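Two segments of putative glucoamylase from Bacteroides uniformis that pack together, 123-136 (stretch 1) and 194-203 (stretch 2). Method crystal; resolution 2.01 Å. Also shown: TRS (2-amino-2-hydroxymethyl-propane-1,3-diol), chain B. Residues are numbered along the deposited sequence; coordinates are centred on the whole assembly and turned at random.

Stretch 1 (123-136) DIVESAFMFEGLLA
Stretch 2 194-203: NECHIVYILG

Two helices, one from Ile 124 to Ala 136 and one running through Val 199 to Gly 203, cross with axes 9.0 Å apart at closest approach and N-to-C directions 68° apart; the nearest CA pair is Ala 128 CA to Val 199 CA, 5.5 Å. No hydrogen bond links the stretches; 490 Å² is buried between them, and most of the side-chain pairs that meet are apolar. Asp 123 (chi1 t; phi/psi -125/106) caps the first helix: its OD1 accepts from Glu 126 N at 2.9 Å and weakly from Val 125 N at 3.0 Å. Ser 127 OG adds a bond to Asp 123 O (3.0 Å). Ile 124 is at -81/-16; from Val 125 on, phi/psi stay near -65/-40, with i+4 to i backbone bonds such as Glu 132 N to Ala 128 O, 2.8 Å. Ile 124 (p, t) points sideways but brings CD1 to 3.7 Å from Val 199 CG1. Val 125 (t) sets CG2 3.6 Å from Cys 196 SG and 4.0 Å from Val 199 CG2. Glu 126 (m, m) starts away from stretch 2; its OE2 accepts from TRS O2 at 2.7 Å, while TRS O3 donates weakly to Glu 195 OE2 (3.2 Å). Ala 128 points toward stretch 2 where the CA atoms come nearest, and its CB lies 3.7 Å from Val 199 CG2 (Val 199 chi1 t) and 4.0 Å from Ile 198 CG2. Phe 129 (m) starts away, yet its ring returns, with CE1 3.7 Å from Ile 198 CG2 (Ile 198 t, p) and CZ 3.6 Å from Glu 195 O, which meets the ring edge. Leu 202 (m, t) is a knob among Ala 128, Phe 131, Glu 132 and Leu 135; its CD1 lies 3.4 Å from Ala 128 O and 3.8 Å from Phe 131 CB, and its CD2 4.0 Å from CD1 of Leu 135 (m, t). Asn 194 OD1 accepts from Cys 196 N at 3.0 Å.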

# COMPACT_ATOMS: atom_id res chain seq x y z
N ASP A 123 -6.10 13.59 4.94
CA ASP A 123 -5.31 13.03 3.82
C ASP A 123 -6.11 11.88 3.26
O ASP A 123 -6.28 10.80 3.92
CB ASP A 123 -3.93 12.57 4.31
CG ASP A 123 -3.07 12.01 3.20
OD1 ASP A 123 -3.63 11.30 2.30
OD2 ASP A 123 -1.87 12.33 3.19
N ILE A 124 -6.71 12.08 2.08
CA ILE A 124 -7.63 11.07 1.61
C ILE A 124 -6.97 9.88 0.95
O ILE A 124 -7.64 8.83 0.76
CB ILE A 124 -8.78 11.60 0.71
CG1 ILE A 124 -8.30 12.00 -0.68
CG2 ILE A 124 -9.50 12.76 1.41
CD1 ILE A 124 -9.51 12.27 -1.60
N VAL A 125 -5.69 10.01 0.57
CA VAL A 125 -4.96 8.87 -0.00
C VAL A 125 -4.65 7.91 1.15
O VAL A 125 -4.96 6.73 1.09
CB VAL A 125 -3.67 9.30 -0.75
CG1 VAL A 125 -2.87 8.04 -1.14
CG2 VAL A 125 -4.03 10.18 -1.98
N GLU A 126 -4.13 8.45 2.25
CA GLU A 126 -3.87 7.61 3.43
C GLU A 126 -5.19 7.01 3.93
O GLU A 126 -5.28 5.83 4.30
CB GLU A 126 -3.21 8.44 4.54
CG GLU A 126 -1.89 9.05 4.13
CD GLU A 126 -0.76 8.04 4.07
OE1 GLU A 126 -0.76 7.12 4.93
OE2 GLU A 126 0.13 8.20 3.19
N SER A 127 -6.24 7.80 3.89
CA SER A 127 -7.52 7.27 4.41
C SER A 127 -8.07 6.17 3.50
O SER A 127 -8.68 5.22 3.96
CB SER A 127 -8.57 8.40 4.53
OG SER A 127 -8.24 9.28 5.59
N ALA A 128 -7.84 6.32 2.18
CA ALA A 128 -8.27 5.32 1.18
C ALA A 128 -7.53 3.98 1.43
O ALA A 128 -8.13 2.92 1.31
CB ALA A 128 -8.03 5.81 -0.25
N PHE A 129 -6.25 4.03 1.77
CA PHE A 129 -5.50 2.82 2.07
C PHE A 129 -6.03 2.17 3.36
O PHE A 129 -6.15 0.92 3.45
CB PHE A 129 -4.01 3.10 2.16
CG PHE A 129 -3.40 3.62 0.88
CD1 PHE A 129 -3.86 3.20 -0.38
CD2 PHE A 129 -2.33 4.49 0.94
CE1 PHE A 129 -3.25 3.67 -1.57
CE2 PHE A 129 -1.74 4.98 -0.22
CZ PHE A 129 -2.21 4.59 -1.46
N MSE A 130 -6.45 3.00 4.31
CA MSE A 130 -7.11 2.46 5.52
C MSE A 130 -8.43 1.77 5.11
O MSE A 130 -8.70 0.65 5.57
CB MSE A 130 -7.32 3.52 6.62
CG MSE A 130 -8.21 3.00 7.76
SE MSE A 130 -7.38 1.56 8.74
CE MSE A 130 -6.04 2.58 9.60
N PHE A 131 -9.26 2.40 4.27
CA PHE A 131 -10.54 1.79 3.86
C PHE A 131 -10.31 0.54 3.01
O PHE A 131 -11.09 -0.38 3.04
CB PHE A 131 -11.45 2.82 3.16
CG PHE A 131 -12.20 3.70 4.15
CD1 PHE A 131 -13.11 3.16 5.00
CD2 PHE A 131 -11.89 5.04 4.28
CE1 PHE A 131 -13.76 3.92 5.97
CE2 PHE A 131 -12.55 5.83 5.21
CZ PHE A 131 -13.48 5.26 6.07
N GLU A 132 -9.24 0.52 2.23
CA GLU A 132 -8.88 -0.70 1.47
C GLU A 132 -8.76 -1.89 2.44
O GLU A 132 -9.43 -2.92 2.31
CB GLU A 132 -7.60 -0.45 0.65
CG GLU A 132 -7.17 -1.60 -0.26
CD GLU A 132 -5.88 -1.28 -1.01
OE1 GLU A 132 -5.24 -0.22 -0.78
OE2 GLU A 132 -5.49 -2.09 -1.86
N GLY A 133 -8.00 -1.72 3.50
CA GLY A 133 -7.97 -2.70 4.56
C GLY A 133 -9.27 -2.95 5.32
O GLY A 133 -9.62 -4.09 5.57
N LEU A 134 -9.98 -1.89 5.71
CA LEU A 134 -11.20 -2.06 6.51
C LEU A 134 -12.27 -2.77 5.70
O LEU A 134 -13.03 -3.58 6.25
CB LEU A 134 -11.72 -0.76 7.12
CG LEU A 134 -10.85 -0.02 8.17
CD1 LEU A 134 -11.57 1.30 8.60
CD2 LEU A 134 -10.53 -0.89 9.39
N LEU A 135 -12.34 -2.54 4.38
CA LEU A 135 -13.40 -3.23 3.62
C LEU A 135 -13.09 -4.74 3.48
O LEU A 135 -14.01 -5.55 3.55
CB LEU A 135 -13.71 -2.54 2.29
CG LEU A 135 -14.34 -1.14 2.36
CD1 LEU A 135 -14.69 -0.71 0.94
CD2 LEU A 135 -15.58 -1.10 3.23
N ALA A 136 -11.81 -5.10 3.32
CA ALA A 136 -11.35 -6.49 3.40
C ALA A 136 -11.72 -7.07 4.76
O ALA A 136 -12.30 -8.15 4.83
CB ALA A 136 -9.84 -6.60 3.14
N ASN A 194 -0.34 6.85 -10.71
CA ASN A 194 0.56 6.70 -9.57
C ASN A 194 -0.01 5.70 -8.57
O ASN A 194 -0.73 4.79 -8.98
CB ASN A 194 0.90 8.06 -8.95
CG ASN A 194 -0.30 8.78 -8.38
OD1 ASN A 194 -1.38 8.22 -8.25
ND2 ASN A 194 -0.12 10.05 -8.07
N GLU A 195 0.29 5.84 -7.28
CA GLU A 195 -0.18 4.91 -6.26
C GLU A 195 -1.62 5.12 -5.84
O GLU A 195 -2.12 4.31 -5.07
CB GLU A 195 0.72 4.97 -5.00
CG GLU A 195 0.50 6.23 -4.12
CD GLU A 195 1.39 7.42 -4.47
OE1 GLU A 195 1.62 7.67 -5.66
OE2 GLU A 195 1.80 8.14 -3.52
N CYS A 196 -2.29 6.19 -6.31
CA CYS A 196 -3.58 6.58 -5.72
C CYS A 196 -4.85 6.08 -6.44
O CYS A 196 -5.91 6.63 -6.23
CB CYS A 196 -3.62 8.10 -5.72
SG CYS A 196 -2.25 8.88 -4.88
N HIS A 197 -4.74 5.10 -7.33
CA HIS A 197 -5.89 4.63 -8.12
C HIS A 197 -7.13 4.34 -7.25
O HIS A 197 -8.31 4.67 -7.61
CB HIS A 197 -5.46 3.38 -8.91
CG HIS A 197 -6.33 3.04 -10.07
ND1 HIS A 197 -6.18 1.86 -10.77
CD2 HIS A 197 -7.34 3.72 -10.68
CE1 HIS A 197 -7.06 1.83 -11.76
NE2 HIS A 197 -7.76 2.95 -11.74
N ILE A 198 -6.87 3.73 -6.10
CA ILE A 198 -7.90 3.24 -5.20
C ILE A 198 -8.77 4.36 -4.64
O ILE A 198 -9.94 4.13 -4.25
CB ILE A 198 -7.29 2.39 -4.03
CG1 ILE A 198 -8.34 1.56 -3.32
CG2 ILE A 198 -6.61 3.26 -2.98
CD1 ILE A 198 -8.72 0.33 -4.04
N VAL A 199 -8.22 5.57 -4.57
CA VAL A 199 -9.01 6.69 -4.14
C VAL A 199 -10.22 6.93 -5.05
O VAL A 199 -11.32 7.20 -4.56
CB VAL A 199 -8.15 8.00 -4.04
CG1 VAL A 199 -9.01 9.15 -3.48
CG2 VAL A 199 -6.91 7.74 -3.17
N TYR A 200 -10.01 6.84 -6.36
CA TYR A 200 -11.10 7.02 -7.33
C TYR A 200 -12.06 5.85 -7.32
O TYR A 200 -13.28 6.05 -7.42
CB TYR A 200 -10.57 7.25 -8.74
CG TYR A 200 -10.03 8.65 -8.92
CD1 TYR A 200 -8.71 8.98 -8.53
CD2 TYR A 200 -10.83 9.68 -9.41
CE1 TYR A 200 -8.22 10.29 -8.65
CE2 TYR A 200 -10.34 10.99 -9.52
CZ TYR A 200 -9.06 11.30 -9.14
OH TYR A 200 -8.59 12.62 -9.29
N ILE A 201 -11.53 4.62 -7.19
CA ILE A 201 -12.40 3.43 -7.11
C ILE A 201 -13.31 3.50 -5.87
O ILE A 201 -14.49 3.27 -5.99
CB ILE A 201 -11.60 2.09 -7.07
CG1 ILE A 201 -10.61 1.93 -8.23
CG2 ILE A 201 -12.51 0.89 -6.93
CD1 ILE A 201 -11.13 2.29 -9.54
N LEU A 202 -12.75 3.83 -4.69
CA LEU A 202 -13.58 3.95 -3.48
C LEU A 202 -14.56 5.12 -3.62
O LEU A 202 -15.75 5.01 -3.25
CB LEU A 202 -12.72 4.10 -2.23
CG LEU A 202 -11.85 2.88 -1.83
CD1 LEU A 202 -10.93 3.15 -0.64
CD2 LEU A 202 -12.74 1.69 -1.57
N GLY A 203 -14.09 6.24 -4.14
CA GLY A 203 -15.00 7.39 -4.41
C GLY A 203 -16.19 6.98 -5.27
O GLY A 203 -17.31 7.40 -5.03
C TRS B . 3.53 8.33 0.21
C1 TRS B . 4.42 7.65 -0.87
C2 TRS B . 3.33 7.40 1.41
C3 TRS B . 2.16 8.68 -0.37
N TRS B . 4.12 9.66 0.59
O1 TRS B . 5.82 7.34 -0.54
O2 TRS B . 2.70 7.96 2.58
O3 TRS B . 1.33 7.51 -0.46